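Homoserine O-acetyltransferase (Pseudomonas veronii, PDB 5EFZ) hydrolyses ethyl acetate to ethanol and acetate, acting as a homodimeric acetyl esterase of the alpha/beta-hydrolase fold in the breakdown of short-chain methyl ketones. Local coordinates at residues A[78-86]-A[345-353]. Residues are numbered along the deposited sequence; the frame is centred on the assembly and turned at random.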
loop_
_atom_site.group_PDB
_atom_site.type_symbol
_atom_site.label_atom_id
_atom_site.label_comp_id
_atom_site.label_asym_id
_atom_site.label_seq_id
_atom_site.Cartn_x
_atom_site.Cartn_y
_atom_site.Cartn_z
ATOM N N ILE A 78 -8.938 -22.720 9.071
ATOM C CA ILE A 78 -9.798 -21.715 8.424
ATOM C C ILE A 78 -10.750 -22.349 7.404
ATOM O O ILE A 78 -11.903 -21.921 7.274
ATOM C CB ILE A 78 -8.933 -20.626 7.756
ATOM C CG1 ILE A 78 -8.057 -19.942 8.815
ATOM C CG2 ILE A 78 -9.801 -19.582 7.011
ATOM C CD1 ILE A 78 -6.888 -19.192 8.224
ATOM N N TYR A 79 -10.296 -23.398 6.723
ATOM C CA TYR A 79 -10.992 -23.872 5.513
ATOM C C TYR A 79 -11.536 -25.302 5.535
ATOM O O TYR A 79 -12.483 -25.618 4.796
ATOM C CB TYR A 79 -10.053 -23.736 4.309
ATOM C CG TYR A 79 -9.676 -22.297 4.048
ATOM C CD1 TYR A 79 -10.575 -21.434 3.482
ATOM C CD2 TYR A 79 -8.397 -21.819 4.362
ATOM C CE1 TYR A 79 -10.264 -20.091 3.261
ATOM C CE2 TYR A 79 -8.056 -20.481 4.127
ATOM C CZ TYR A 79 -8.993 -19.624 3.579
ATOM O OH TYR A 79 -8.679 -18.295 3.362
ATOM N N ILE A 80 -10.970 -26.168 6.363
ATOM C CA ILE A 80 -11.331 -27.592 6.289
ATOM C C ILE A 80 -12.319 -28.007 7.371
ATOM O O ILE A 80 -12.145 -27.656 8.537
ATOM C CB ILE A 80 -10.059 -28.476 6.373
ATOM C CG1 ILE A 80 -9.135 -28.156 5.198
ATOM C CG2 ILE A 80 -10.449 -29.980 6.450
ATOM C CD1 ILE A 80 -7.754 -28.874 5.272
ATOM N N GLY A 81 -13.377 -28.738 6.991
ATOM C CA GLY A 81 -14.313 -29.223 7.985
ATOM C C GLY A 81 -15.580 -29.815 7.389
ATOM O O GLY A 81 -15.927 -29.574 6.225
ATOM N N GLU A 82 -16.300 -30.577 8.190
ATOM C CA GLU A 82 -17.470 -31.254 7.655
ATOM C C GLU A 82 -18.545 -30.328 7.055
ATOM O O GLU A 82 -19.143 -30.661 6.039
ATOM C CB GLU A 82 -18.071 -32.163 8.721
ATOM C CG GLU A 82 -17.282 -33.460 8.798
ATOM C CD GLU A 82 -17.991 -34.580 9.525
ATOM O OE1 GLU A 82 -19.106 -34.371 10.060
ATOM O OE2 GLU A 82 -17.415 -35.685 9.545
ATOM N N GLY A 83 -18.778 -29.154 7.602
ATOM C CA GLY A 83 -19.802 -28.336 6.956
ATOM C C GLY A 83 -19.335 -27.597 5.697
ATOM O O GLY A 83 -20.074 -26.832 5.098
ATOM N N ARG A 84 -18.101 -27.828 5.283
ATOM C CA ARG A 84 -17.451 -26.911 4.342
ATOM C C ARG A 84 -17.309 -27.522 2.942
ATOM O O ARG A 84 -17.589 -28.695 2.754
ATOM C CB ARG A 84 -16.077 -26.509 4.885
ATOM C CG ARG A 84 -16.059 -26.098 6.365
ATOM C CD ARG A 84 -16.649 -24.715 6.578
ATOM N NE ARG A 84 -15.903 -23.664 5.871
ATOM C CZ ARG A 84 -14.805 -23.064 6.333
ATOM N NH1 ARG A 84 -14.292 -23.401 7.516
ATOM N NH2 ARG A 84 -14.216 -22.109 5.614
ATOM N N ALA A 85 -16.860 -26.736 1.966
ATOM C CA ALA A 85 -16.560 -27.295 0.643
ATOM C C ALA A 85 -15.421 -28.330 0.738
ATOM O O ALA A 85 -15.515 -29.437 0.172
ATOM C CB ALA A 85 -16.193 -26.177 -0.355
ATOM N N LEU A 86 -14.338 -27.964 1.432
ATOM C CA LEU A 86 -13.240 -28.905 1.682
ATOM C C LEU A 86 -13.632 -29.794 2.858
ATOM O O LEU A 86 -13.201 -29.598 3.989
ATOM C CB LEU A 86 -11.939 -28.173 1.976
ATOM C CG LEU A 86 -11.528 -27.157 0.899
ATOM C CD1 LEU A 86 -10.159 -26.595 1.192
ATOM C CD2 LEU A 86 -11.584 -27.792 -0.485
ATOM N N LEU A 345 -15.762 -16.270 3.632
ATOM C CA LEU A 345 -15.689 -17.746 3.731
ATOM C C LEU A 345 -16.953 -18.432 3.189
ATOM O O LEU A 345 -16.857 -19.487 2.563
ATOM C CB LEU A 345 -15.465 -18.190 5.180
ATOM C CG LEU A 345 -14.069 -17.768 5.728
ATOM C CD1 LEU A 345 -13.885 -18.254 7.141
ATOM C CD2 LEU A 345 -12.917 -18.280 4.862
ATOM N N ASP A 346 -18.124 -17.840 3.453
ATOM C CA ASP A 346 -19.373 -18.412 2.973
ATOM C C ASP A 346 -19.414 -18.345 1.440
ATOM O O ASP A 346 -19.775 -19.329 0.788
ATOM C CB ASP A 346 -20.560 -17.688 3.605
ATOM C CG ASP A 346 -21.880 -18.328 3.265
ATOM O OD1 ASP A 346 -22.192 -19.389 3.841
ATOM O OD2 ASP A 346 -22.616 -17.754 2.427
ATOM N N GLN A 347 -19.004 -17.210 0.860
ATOM C CA GLN A 347 -18.954 -17.123 -0.606
ATOM C C GLN A 347 -18.005 -18.152 -1.187
ATOM O O GLN A 347 -18.292 -18.813 -2.205
ATOM C CB GLN A 347 -18.501 -15.740 -1.064
ATOM C CG GLN A 347 -19.285 -14.570 -0.565
ATOM C CD GLN A 347 -18.517 -13.281 -0.880
ATOM O OE1 GLN A 347 -17.995 -13.113 -1.998
ATOM N NE2 GLN A 347 -18.409 -12.400 0.110
ATOM N N LEU A 348 -16.842 -18.280 -0.557
ATOM C CA LEU A 348 -15.842 -19.197 -1.069
ATOM C C LEU A 348 -16.345 -20.633 -1.067
ATOM O O LEU A 348 -16.097 -21.384 -2.026
ATOM C CB LEU A 348 -14.558 -19.107 -0.232
ATOM C CG LEU A 348 -13.436 -20.045 -0.690
ATOM C CD1 LEU A 348 -13.034 -19.733 -2.129
ATOM C CD2 LEU A 348 -12.228 -19.884 0.223
ATOM N N ASP A 349 -17.029 -21.028 0.016
ATOM C CA ASP A 349 -17.533 -22.403 0.109
ATOM C C ASP A 349 -18.510 -22.676 -1.024
ATOM O O ASP A 349 -18.533 -23.800 -1.593
ATOM C CB ASP A 349 -18.214 -22.667 1.468
ATOM C CG ASP A 349 -17.220 -23.121 2.548
ATOM O OD1 ASP A 349 -16.108 -23.590 2.194
ATOM O OD2 ASP A 349 -17.546 -23.012 3.753
ATOM N N ALA A 350 -19.327 -21.666 -1.327
ATOM C CA ALA A 350 -20.356 -21.807 -2.366
ATOM C C ALA A 350 -19.695 -21.974 -3.743
ATOM O O ALA A 350 -20.086 -22.853 -4.528
ATOM C CB ALA A 350 -21.312 -20.611 -2.351
ATOM N N HIS A 351 -18.684 -21.152 -4.033
ATOM C CA HIS A 351 -17.970 -21.269 -5.311
ATOM C C HIS A 351 -17.236 -22.620 -5.396
ATOM O O HIS A 351 -17.289 -23.318 -6.413
ATOM C CB HIS A 351 -16.948 -20.133 -5.505
ATOM C CG HIS A 351 -17.558 -18.785 -5.708
ATOM N ND1 HIS A 351 -18.524 -18.525 -6.666
ATOM C CD2 HIS A 351 -17.340 -17.599 -5.089
ATOM C CE1 HIS A 351 -18.864 -17.255 -6.621
ATOM N NE2 HIS A 351 -18.151 -16.665 -5.666
ATOM N N LEU A 352 -16.537 -22.983 -4.332
ATOM C CA LEU A 352 -15.793 -24.247 -4.351
ATOM C C LEU A 352 -16.709 -25.468 -4.490
ATOM O O LEU A 352 -16.350 -26.445 -5.152
ATOM C CB LEU A 352 -14.954 -24.401 -3.095
ATOM C CG LEU A 352 -13.714 -23.501 -2.966
ATOM C CD1 LEU A 352 -12.991 -23.843 -1.656
ATOM C CD2 LEU A 352 -12.777 -23.605 -4.177
ATOM N N ALA A 353 -17.878 -25.431 -3.855
ATOM C CA ALA A 353 -18.803 -26.552 -3.966
ATOM C C ALA A 353 -19.299 -26.653 -5.416
ATOM O O ALA A 353 -19.472 -27.749 -5.962
ATOM C CB ALA A 353 -19.977 -26.390 -2.976
HETATM O O HOH W 1 -13.892 -25.231 2.455
HETATM O O HOH W 2 -14.647 -21.286 2.857
#
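Ala85 packs against Leu352 at the tightest point of the contact between the loop after helix 72-79 and the C-terminal helix 342-356: Ala85 CB lies 3.5 Å from Leu352 CB, closer than usual for two carbons. A second apolar patch forms at Tyr79, whose side chain lies about 9 Å from that of Ser151, the probable nucleophile; here CE1 of Tyr79 meets CD2 of both Leu345 and Leu348 at 3.6 Å. With Leu348 CG anti to the backbone N, its CD2 is carried to that ring carbon. On the sheet side, Leu348 touches Ile174 and Leu352 touches Ala172 of strand 170-174, so the helix joins the central sheet to the loop.

The more open side is polar: Arg84 and Asp349 are partly exposed. Here the carboxylate of Asp349 is shared out. Asp349 OD2 receives Arg84 NE on its syn lone pair, at 2.8 Å and 154°, in a salt bridge whose two planes stand 65° apart. Asp349 OD1 takes a weak but nearly straight bond from Ala85 N (3.2 Å, 168°). Two waters fill in around OD1: one also reaches Tyr79 O and Leu86 N, while the other bridges Arg84 NH2 to Leu345 O, its own bond to OD1 being weak. Bends at chi2 and chi3 fold Arg84 back onto Ile78 O, which NH2 of Arg84 meets in the carbonyl plane on a lone pair (2.9 Å) and NH1 from above that plane (2.8 Å). A leucine in place of Arg84 would probably leave Asp349 OD2 without its countercharge and Ile78 O without two donors, with the carboxylate held mainly through OD1. The chemistry thus implies that one guanidinium ties a helix's last turn to its following loop and to a distant helix, a pairing likely to favour the ionised form of Asp349.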